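Local coordinates for GDSL-like protein (Collinsella aerofaciens ATCC 25986, PDB 7BXD), which probably hydrolyses acyl esters as a GDSL-like member of the SGNH hydrolase family, although its natural substrate remains undefined, at residues 74-80 and 108-114; 103-107 and 152-156; 29-35 and 65-71. All coordinates share one frame. Where two conformers were deposited one is given. Residues are numbered along the deposited sequence.

The three contacts lie on one alpha/beta framework of the SGNH hydrolase type. Contact 3 pairs strands 30-35 and 66-71 of the parallel sheet. Contact 2 adjoins it through neighbouring strand 100-104: Phe104 N lies 3.0 Å from Phe34 O, a probable hydrogen bond, and the two contact centres are about 17 Å apart. Contact 1 follows contact 2 directly along 103-107 and 108-114, with centres about 11 Å apart, and Ile77 CD1 packs 3.6 Å from Gly105 C. Contacts 1 and 3 have centres about 21 Å apart. Strands 30-35, 66-71 and 100-104 lead at their C-terminal ends into the loops where SGNH enzymes assemble their active site.

Contact 1. Residues 74-80 and 108-114; sequences GSRIAIK and NDFSRNV
The Gly-Val-Asn-Asp sequence ending at Asp109 matches the GxND motif of SGNH hydrolases, and here its asparagine and aspartate hold the irregular segment 74-80 against helix 107-111. The closest CA pair is Arg76 with Asn108, 5.0 Å apart. Asn108, with its CB directed toward the loop and chi1 in m, donates from ND2 to Ser75 O at 2.9 Å and 176°. Water 1 also links the two residues, donating to Ser75 O at 2.9 Å and accepting from Asn108 N at 3.1 Å. As in relatives, Asn108 probably contributes to the oxyanion hole: its ND2 lies 3.4 Å from Gly74 C, beside the residue whose N makes a weak hydrogen bond to Ser37 OG, the probable nucleophile of the GDS motif. Asp109, also m, receives two successive amides: Ile77 N to OD1 at 2.8 Å and Ala78 N to OD2 at 2.9 Å. Ile77 is helical (phi/psi -59/-47) between extended Arg76 and Ala78, a kink that presents both NH groups to one carboxylate. Arg112 leaves helical geometry (-111/24). Its O accepts from Lys80 NZ at 2.8 Å, and its CB lies 3.5 Å from Arg76 NH2, while Arg76 NH1 forms a salt bridge with Asp82. Asn113 takes left-handed angles (65/46), and Val114 N returns to Asp109 O at 3.0 Å, the 6-to-1 bond of a Schellman motif; the accompanying Asn113 N to Phe110 O bond is weak. Val114, with chi1 in t, completes the packing, its CG1 lying 3.5 Å from Ala78 CB.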
loop_
_atom_site.group_PDB
_atom_site.type_symbol
_atom_site.label_atom_id
_atom_site.label_comp_id
_atom_site.label_asym_id
_atom_site.label_seq_id
_atom_site.Cartn_x
_atom_site.Cartn_y
_atom_site.Cartn_z
ATOM N N GLY A 74 1.091 0.533 -11.125
ATOM C CA GLY A 74 0.993 1.921 -11.541
ATOM C C GLY A 74 -0.038 2.741 -10.800
ATOM O O GLY A 74 -0.090 3.960 -11.003
ATOM N N SER A 75 -0.843 2.139 -9.922
ATOM C CA SER A 75 -1.984 2.840 -9.343
ATOM C C SER A 75 -1.560 3.820 -8.241
ATOM O O SER A 75 -0.817 3.463 -7.313
ATOM C CB SER A 75 -2.962 1.795 -8.785
ATOM O OG SER A 75 -4.125 2.414 -8.230
ATOM N N ARG A 76 -2.066 5.049 -8.349
ATOM C CA ARG A 76 -1.966 6.065 -7.303
ATOM C C ARG A 76 -3.200 5.958 -6.428
ATOM O O ARG A 76 -4.282 5.619 -6.908
ATOM C CB ARG A 76 -1.959 7.488 -7.909
ATOM C CG ARG A 76 -0.738 7.863 -8.766
ATOM C CD ARG A 76 -0.767 7.150 -10.097
ATOM N NE ARG A 76 0.168 7.679 -11.099
ATOM C CZ ARG A 76 -0.152 8.618 -11.995
ATOM N NH1 ARG A 76 -1.342 9.214 -11.964
ATOM N NH2 ARG A 76 0.717 8.982 -12.947
ATOM N N ILE A 77 -3.064 6.313 -5.146
ATOM C CA ILE A 77 -4.267 6.440 -4.324
ATOM C C ILE A 77 -5.210 7.476 -4.926
ATOM O O ILE A 77 -6.421 7.231 -5.070
ATOM C CB ILE A 77 -3.900 6.739 -2.862
ATOM C CG1 ILE A 77 -3.270 5.473 -2.237
ATOM C CG2 ILE A 77 -5.142 7.163 -2.043
ATOM C CD1 ILE A 77 -2.854 5.613 -0.778
ATOM N N ALA A 78 -4.665 8.643 -5.312
ATOM C CA ALA A 78 -5.480 9.763 -5.772
ATOM C C ALA A 78 -5.746 9.733 -7.272
ATOM O O ALA A 78 -4.948 9.212 -8.075
ATOM C CB ALA A 78 -4.801 11.084 -5.458
ATOM N N ILE A 79 -6.874 10.356 -7.651
ATOM C CA ILE A 79 -7.191 10.560 -9.060
ATOM C C ILE A 79 -6.221 11.560 -9.660
ATOM O O ILE A 79 -5.904 12.581 -9.043
ATOM C CB ILE A 79 -8.621 11.115 -9.227
ATOM C CG1 ILE A 79 -9.640 10.222 -8.530
ATOM C CG2 ILE A 79 -8.936 11.282 -10.711
ATOM C CD1 ILE A 79 -11.079 10.744 -8.657
ATOM N N LYS A 80 -5.797 11.303 -10.896
ATOM C CA LYS A 80 -5.002 12.243 -11.682
ATOM C C LYS A 80 -5.369 12.056 -13.152
ATOM O O LYS A 80 -5.675 10.941 -13.579
ATOM C CB LYS A 80 -3.489 12.046 -11.436
ATOM C CG LYS A 80 -2.641 13.255 -11.828
ATOM C CD LYS A 80 -1.176 13.081 -11.485
ATOM C CE LYS A 80 -0.420 14.378 -11.773
ATOM N NZ LYS A 80 1.026 14.217 -12.070
ATOM N N ASN A 108 3.245 5.757 -5.514
ATOM C CA ASN A 108 3.042 6.388 -6.824
ATOM C C ASN A 108 2.526 7.818 -6.701
ATOM O O ASN A 108 2.830 8.666 -7.557
ATOM C CB ASN A 108 2.150 5.546 -7.720
ATOM C CG ASN A 108 2.791 4.218 -8.053
ATOM O OD1 ASN A 108 3.997 4.161 -8.309
ATOM N ND2 ASN A 108 1.994 3.152 -8.071
ATOM N N ASP A 109 1.735 8.119 -5.664
ATOM C CA ASP A 109 1.323 9.496 -5.438
ATOM C C ASP A 109 2.541 10.384 -5.230
ATOM O O ASP A 109 2.596 11.513 -5.749
ATOM C CB ASP A 109 0.376 9.566 -4.236
ATOM C CG ASP A 109 -0.850 8.698 -4.432
ATOM O OD1 ASP A 109 -0.678 7.447 -4.347
ATOM O OD2 ASP A 109 -1.944 9.265 -4.686
ATOM N N PHE A 110 3.517 9.905 -4.434
ATOM C CA PHE A 110 4.759 10.634 -4.234
ATOM C C PHE A 110 5.519 10.751 -5.559
ATOM O O PHE A 110 5.888 11.845 -5.988
ATOM C CB PHE A 110 5.591 9.879 -3.193
ATOM C CG PHE A 110 7.070 10.218 -3.218
ATOM C CD1 PHE A 110 7.515 11.528 -2.988
ATOM C CD2 PHE A 110 7.997 9.220 -3.463
ATOM C CE1 PHE A 110 8.882 11.815 -3.005
ATOM C CE2 PHE A 110 9.352 9.507 -3.482
ATOM C CZ PHE A 110 9.794 10.810 -3.258
ATOM N N SER A 111 5.765 9.620 -6.231
ATOM C CA SER A 111 6.661 9.631 -7.382
ATOM C C SER A 111 6.048 10.311 -8.600
ATOM O O SER A 111 6.796 10.788 -9.466
ATOM C CB SER A 111 7.151 8.214 -7.711
ATOM O OG SER A 111 6.137 7.419 -8.280
ATOM N N ARG A 112 4.719 10.349 -8.709
ATOM C CA ARG A 112 4.048 10.956 -9.853
ATOM C C ARG A 112 3.314 12.243 -9.489
ATOM O O ARG A 112 2.406 12.659 -10.203
ATOM C CB ARG A 112 3.146 9.933 -10.563
ATOM C CG ARG A 112 3.879 8.670 -10.992
ATOM C CD ARG A 112 5.087 9.005 -11.842
ATOM N NE ARG A 112 5.587 7.831 -12.543
ATOM C CZ ARG A 112 6.847 7.681 -12.927
ATOM N NH1 ARG A 112 7.734 8.630 -12.663
ATOM N NH2 ARG A 112 7.223 6.577 -13.559
ATOM N N ASN A 113 3.722 12.915 -8.409
ATOM C CA ASN A 113 3.390 14.325 -8.206
ATOM C C ASN A 113 1.892 14.563 -8.021
ATOM O O ASN A 113 1.306 15.473 -8.599
ATOM C CB ASN A 113 4.009 15.156 -9.328
ATOM C CG ASN A 113 5.478 14.948 -9.352
ATOM O OD1 ASN A 113 6.148 15.252 -8.371
ATOM N ND2 ASN A 113 6.001 14.356 -10.421
ATOM N N VAL A 114 1.270 13.742 -7.192
ATOM C CA VAL A 114 -0.095 14.045 -6.737
ATOM C C VAL A 114 -0.031 15.205 -5.747
ATOM O O VAL A 114 0.736 15.137 -4.765
ATOM C CB VAL A 114 -0.703 12.796 -6.082
ATOM C CG1 VAL A 114 -1.924 13.147 -5.240
ATOM C CG2 VAL A 114 -1.035 11.786 -7.161
HETATM O O HOH W 1 0.727 4.010 -4.911
#

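Contact 2. Residues 103-107 and 152-156; sequences VFGGV and PCKTS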
loop_
_atom_site.group_PDB
_atom_site.type_symbol
_atom_site.label_atom_id
_atom_site.label_comp_id
_atom_site.label_asym_id
_atom_site.label_seq_id
_atom_site.Cartn_x
_atom_site.Cartn_y
_atom_site.Cartn_z
ATOM N N VAL A 103 -5.168 -1.661 3.068
ATOM C CA VAL A 103 -4.927 -0.685 1.997
ATOM C C VAL A 103 -3.464 -0.281 2.071
ATOM O O VAL A 103 -3.017 0.244 3.102
ATOM C CB VAL A 103 -5.849 0.542 2.126
ATOM C CG1 VAL A 103 -5.579 1.501 0.974
ATOM C CG2 VAL A 103 -7.329 0.117 2.178
ATOM N N PHE A 104 -2.721 -0.514 0.984
ATOM C CA PHE A 104 -1.269 -0.353 0.955
ATOM C C PHE A 104 -0.920 0.395 -0.326
ATOM O O PHE A 104 -0.953 -0.188 -1.409
ATOM C CB PHE A 104 -0.686 -1.770 0.970
ATOM C CG PHE A 104 0.832 -1.876 0.946
ATOM C CD1 PHE A 104 1.674 -0.915 1.509
ATOM C CD2 PHE A 104 1.404 -3.031 0.392
ATOM C CE1 PHE A 104 3.051 -1.097 1.520
ATOM C CE2 PHE A 104 2.786 -3.209 0.392
ATOM C CZ PHE A 104 3.609 -2.234 0.955
ATOM N N GLY A 105 -0.667 1.694 -0.228
ATOM C CA GLY A 105 -0.386 2.491 -1.412
ATOM C C GLY A 105 0.245 3.806 -1.028
ATOM O O GLY A 105 0.446 4.101 0.154
ATOM N N GLY A 106 0.551 4.607 -2.062
ATOM C CA GLY A 106 1.043 5.957 -1.887
ATOM C C GLY A 106 2.400 6.215 -2.505
ATOM O O GLY A 106 2.738 7.384 -2.737
ATOM N N VAL A 107 3.184 5.179 -2.824
ATOM C CA VAL A 107 4.489 5.472 -3.409
ATOM C C VAL A 107 4.307 6.121 -4.774
ATOM O O VAL A 107 5.139 6.946 -5.188
ATOM C CB VAL A 107 5.439 4.248 -3.434
ATOM C CG1 VAL A 107 5.016 3.229 -4.507
ATOM C CG2 VAL A 107 6.887 4.681 -3.631
ATOM N N PRO A 152 3.340 3.344 2.695
ATOM C CA PRO A 152 4.105 2.853 1.537
ATOM C C PRO A 152 5.557 2.625 1.886
ATOM O O PRO A 152 6.194 3.448 2.566
ATOM C CB PRO A 152 3.964 3.999 0.511
ATOM C CG PRO A 152 3.637 5.238 1.351
ATOM C CD PRO A 152 2.769 4.683 2.467
ATOM N N CYS A 153 6.108 1.491 1.398
ATOM C CA CYS A 153 7.503 1.186 1.695
ATOM C C CYS A 153 8.445 2.207 1.059
ATOM O O CYS A 153 8.136 2.852 0.047
ATOM C CB CYS A 153 7.862 -0.216 1.190
ATOM S SG CYS A 153 7.077 -1.488 2.232
ATOM N N LYS A 154 9.649 2.296 1.623
ATOM C CA LYS A 154 10.696 3.118 1.027
ATOM C C LYS A 154 11.181 2.533 -0.303
ATOM O O LYS A 154 11.020 1.340 -0.608
ATOM C CB LYS A 154 11.858 3.268 2.002
ATOM C CG LYS A 154 11.472 4.160 3.186
ATOM C CD LYS A 154 12.675 4.585 4.012
ATOM C CE LYS A 154 12.363 5.620 5.110
ATOM N NZ LYS A 154 11.583 5.004 6.233
ATOM N N THR A 155 11.812 3.411 -1.079
ATOM C CA THR A 155 12.438 3.067 -2.344
ATOM C C THR A 155 13.744 3.833 -2.450
ATOM O O THR A 155 13.856 4.986 -2.008
ATOM C CB THR A 155 11.534 3.398 -3.541
ATOM O OG1 THR A 155 12.231 3.117 -4.765
ATOM C CG2 THR A 155 11.036 4.831 -3.602
ATOM N N SER A 156 14.725 3.201 -3.077
ATOM C CA SER A 156 15.963 3.892 -3.412
ATOM C C SER A 156 15.897 4.591 -4.758
ATOM O O SER A 156 16.910 5.142 -5.194
ATOM C CB SER A 156 17.160 2.941 -3.345
ATOM O OG SER A 156 16.937 1.791 -4.142
#
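Two loops at the C-terminal ends of neighbouring parallel strands of the SGNH alpha/beta fold meet here: the one from strand 100-104 into helix 107-111 and the one after strand 146-150. The parts 104-107 and 152-155 run 39° apart end to end, their closest CA atoms being Gly105 and Pro152 at 5.4 Å. No hydrogen bond crosses between the segments; the 272 Å² of buried surface comes from packing alone. Apolar contacts centre on Pro152, whose CB meets Val107 CB at 4.2 Å; Val107 CG2 also approaches Thr155 CG2 at 4.2 Å. Helix 176-189 supplies Gln176 and Val180 against the same proline. Backbone fit is the second element. Gly105 O lies 3.3 Å from Pro152 CD, and Val107 N 3.6 Å from Pro152 CB. Gly106, at the N-cap position, has phi/psi 121/-18, angles that by themselves call for glycine at this first residue of the GxND motif; the closeness of Pro152 CG, 3.2 Å from where a CB would sit, adds to this. Polar links leave the pair: Thr155 OG1 bonds to Gly218 O, and Cys153 O accepts from Gln176 NE2. Gly218 belongs to an Asp-Gly-Leu-His sequence that fits the DxxH motif, the probable source of the catalytic aspartate and histidine, so the 152-156 loop ties that region to the end of strand 100-104. The remaining interaction is sulfur-aromatic: Cys153 SG stands at the edge of the Phe104 ring, 5.0 Å from its centroid and 84° off the normal, with CZ the closest ring atom at 3.8 Å.

Contact 3. Residues 29-35 and 65-71; sequences STICCFG and AVVENFG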
loop_
_atom_site.group_PDB
_atom_site.type_symbol
_atom_site.label_atom_id
_atom_site.label_comp_id
_atom_site.label_asym_id
_atom_site.label_seq_id
_atom_site.Cartn_x
_atom_site.Cartn_y
_atom_site.Cartn_z
ATOM N N SER A 29 -10.970 -15.287 8.634
ATOM C CA SER A 29 -11.369 -14.085 7.925
ATOM C C SER A 29 -11.033 -14.176 6.445
ATOM O O SER A 29 -10.061 -14.833 6.049
ATOM C CB SER A 29 -10.663 -12.854 8.507
ATOM O OG SER A 29 -11.215 -12.457 9.762
ATOM N N THR A 30 -11.797 -13.428 5.638
ATOM C CA THR A 30 -11.388 -13.072 4.279
ATOM C C THR A 30 -10.765 -11.679 4.322
ATOM O O THR A 30 -11.383 -10.733 4.826
ATOM C CB THR A 30 -12.596 -13.096 3.335
ATOM O OG1 THR A 30 -13.093 -14.437 3.269
ATOM C CG2 THR A 30 -12.226 -12.659 1.911
ATOM N N ILE A 31 -9.555 -11.559 3.772
ATOM C CA ILE A 31 -8.751 -10.339 3.859
ATOM C C ILE A 31 -8.573 -9.801 2.441
ATOM O O ILE A 31 -7.965 -10.472 1.595
ATOM C CB ILE A 31 -7.388 -10.627 4.509
ATOM C CG1 ILE A 31 -7.591 -11.269 5.901
ATOM C CG2 ILE A 31 -6.568 -9.336 4.604
ATOM C CD1 ILE A 31 -6.294 -11.690 6.584
ATOM N N CYS A 32 -9.087 -8.599 2.185
ATOM C CA CYS A 32 -9.001 -7.969 0.871
ATOM C C CYS A 32 -7.824 -6.993 0.854
ATOM O O CYS A 32 -7.831 -5.999 1.587
ATOM C CB CYS A 32 -10.317 -7.252 0.575
ATOM S SG CYS A 32 -10.320 -6.427 -1.015
ATOM N N CYS A 33 -6.796 -7.302 0.039
ATOM C CA CYS A 33 -5.561 -6.518 -0.031
ATOM C C CYS A 33 -5.634 -5.597 -1.250
ATOM O O CYS A 33 -5.512 -6.060 -2.401
ATOM C CB CYS A 33 -4.355 -7.464 -0.089
ATOM S SG CYS A 33 -4.278 -8.538 1.370
ATOM N N PHE A 34 -5.827 -4.302 -1.000
ATOM C CA PHE A 34 -6.049 -3.296 -2.027
ATOM C C PHE A 34 -4.742 -2.501 -2.132
ATOM O O PHE A 34 -4.309 -1.881 -1.143
ATOM C CB PHE A 34 -7.210 -2.436 -1.538
ATOM C CG PHE A 34 -7.763 -1.440 -2.526
ATOM C CD1 PHE A 34 -7.776 -1.681 -3.897
ATOM C CD2 PHE A 34 -8.358 -0.262 -2.044
ATOM C CE1 PHE A 34 -8.371 -0.775 -4.776
ATOM C CE2 PHE A 34 -8.967 0.647 -2.920
ATOM C CZ PHE A 34 -8.981 0.392 -4.286
ATOM N N GLY A 35 -4.084 -2.572 -3.289
ATOM C CA GLY A 35 -2.761 -1.997 -3.390
ATOM C C GLY A 35 -2.326 -1.689 -4.810
ATOM O O GLY A 35 -3.131 -1.693 -5.755
ATOM N N ALA A 65 -6.513 -17.815 6.881
ATOM C CA ALA A 65 -7.296 -16.739 6.280
ATOM C C ALA A 65 -7.320 -16.878 4.759
ATOM O O ALA A 65 -6.373 -17.373 4.135
ATOM C CB ALA A 65 -6.676 -15.390 6.636
ATOM N N VAL A 66 -8.416 -16.422 4.156
ATOM C CA VAL A 66 -8.541 -16.372 2.707
ATOM C C VAL A 66 -8.130 -14.974 2.283
ATOM O O VAL A 66 -8.680 -13.988 2.780
ATOM C CB VAL A 66 -9.976 -16.691 2.270
ATOM C CG1 VAL A 66 -10.148 -16.476 0.760
ATOM C CG2 VAL A 66 -10.324 -18.112 2.656
ATOM N N VAL A 67 -7.154 -14.867 1.396
ATOM C CA VAL A 67 -6.566 -13.576 1.062
ATOM C C VAL A 67 -6.843 -13.281 -0.404
ATOM O O VAL A 67 -6.562 -14.118 -1.274
ATOM C CB VAL A 67 -5.063 -13.539 1.386
ATOM C CG1 VAL A 67 -4.501 -12.148 1.082
ATOM C CG2 VAL A 67 -4.826 -13.881 2.860
ATOM N N GLU A 68 -7.422 -12.110 -0.676
ATOM C CA GLU A 68 -7.738 -11.677 -2.027
ATOM C C GLU A 68 -6.788 -10.560 -2.447
ATOM O O GLU A 68 -6.548 -9.610 -1.691
ATOM C CB GLU A 68 -9.173 -11.138 -2.097
ATOM C CG GLU A 68 -10.215 -12.086 -1.525
ATOM C CD GLU A 68 -11.601 -11.511 -1.519
ATOM O OE1 GLU A 68 -11.733 -10.316 -1.185
ATOM O OE2 GLU A 68 -12.559 -12.275 -1.817
ATOM N N ASN A 69 -6.280 -10.641 -3.672
ATOM C CA ASN A 69 -5.315 -9.680 -4.206
ATOM C C ASN A 69 -6.034 -8.707 -5.142
ATOM O O ASN A 69 -6.427 -9.086 -6.249
ATOM C CB ASN A 69 -4.210 -10.436 -4.939
ATOM C CG ASN A 69 -3.076 -9.526 -5.364
ATOM O OD1 ASN A 69 -3.304 -8.490 -6.003
ATOM N ND2 ASN A 69 -1.847 -9.897 -5.028
ATOM N N PHE A 70 -6.157 -7.447 -4.719
ATOM C CA PHE A 70 -6.641 -6.360 -5.563
ATOM C C PHE A 70 -5.528 -5.318 -5.721
ATOM O O PHE A 70 -5.698 -4.125 -5.452
ATOM C CB PHE A 70 -7.945 -5.755 -5.014
ATOM C CG PHE A 70 -9.136 -6.657 -5.188
ATOM C CD1 PHE A 70 -9.903 -6.595 -6.342
ATOM C CD2 PHE A 70 -9.475 -7.603 -4.216
ATOM C CE1 PHE A 70 -11.010 -7.447 -6.498
ATOM C CE2 PHE A 70 -10.587 -8.443 -4.378
ATOM C CZ PHE A 70 -11.361 -8.338 -5.513
ATOM N N GLY A 71 -4.362 -5.779 -6.158
ATOM C CA GLY A 71 -3.273 -4.892 -6.499
ATOM C C GLY A 71 -3.253 -4.627 -7.995
ATOM O O GLY A 71 -3.479 -5.541 -8.798
#
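Six backbone hydrogen bonds join strands 30-35 and 66-71 as parallel neighbours in the central sheet of the SGNH fold. Val66 N donates to Ser29 O (3.0 Å), Ile31 N to Val66 O (2.8 Å), Glu68 N to Ile31 O (2.9 Å), Cys33 N to Glu68 O (2.9 Å), Phe70 N to Cys33 O (2.8 Å) and Gly35 N to Phe70 O (3.1 Å). Ile31 and Cys33 each bond, through N and O, to both neighbours of their paired residue (Val67, Asn69), the parallel pattern; the axes lie 13° apart, 4.5 Å at closest approach. Four CA-H...O contacts supplement the ladder, the shortest Thr30 CA to Val66 O at 3.2 Å. At the end of 66-71, Asn69 OD1 accepts from Gly71 N at 2.9 Å, an Asx turn, while its ND2 reaches Thr39 O. Strand 66-71 is outermost; the other side of 30-35 bonds to strand 100-104. On the sheet face with Ile31 and Cys33, Ile31 CD1 touches Ala65 CB at 3.7 Å and Cys33 SG touches Val67 CG1 at 3.6 Å, with helix 55-61 packed through Thr55. On the face with Cys32 and Phe70, Cys32 SG lies obliquely to the Phe70 ring, 3.5 Å from CD2.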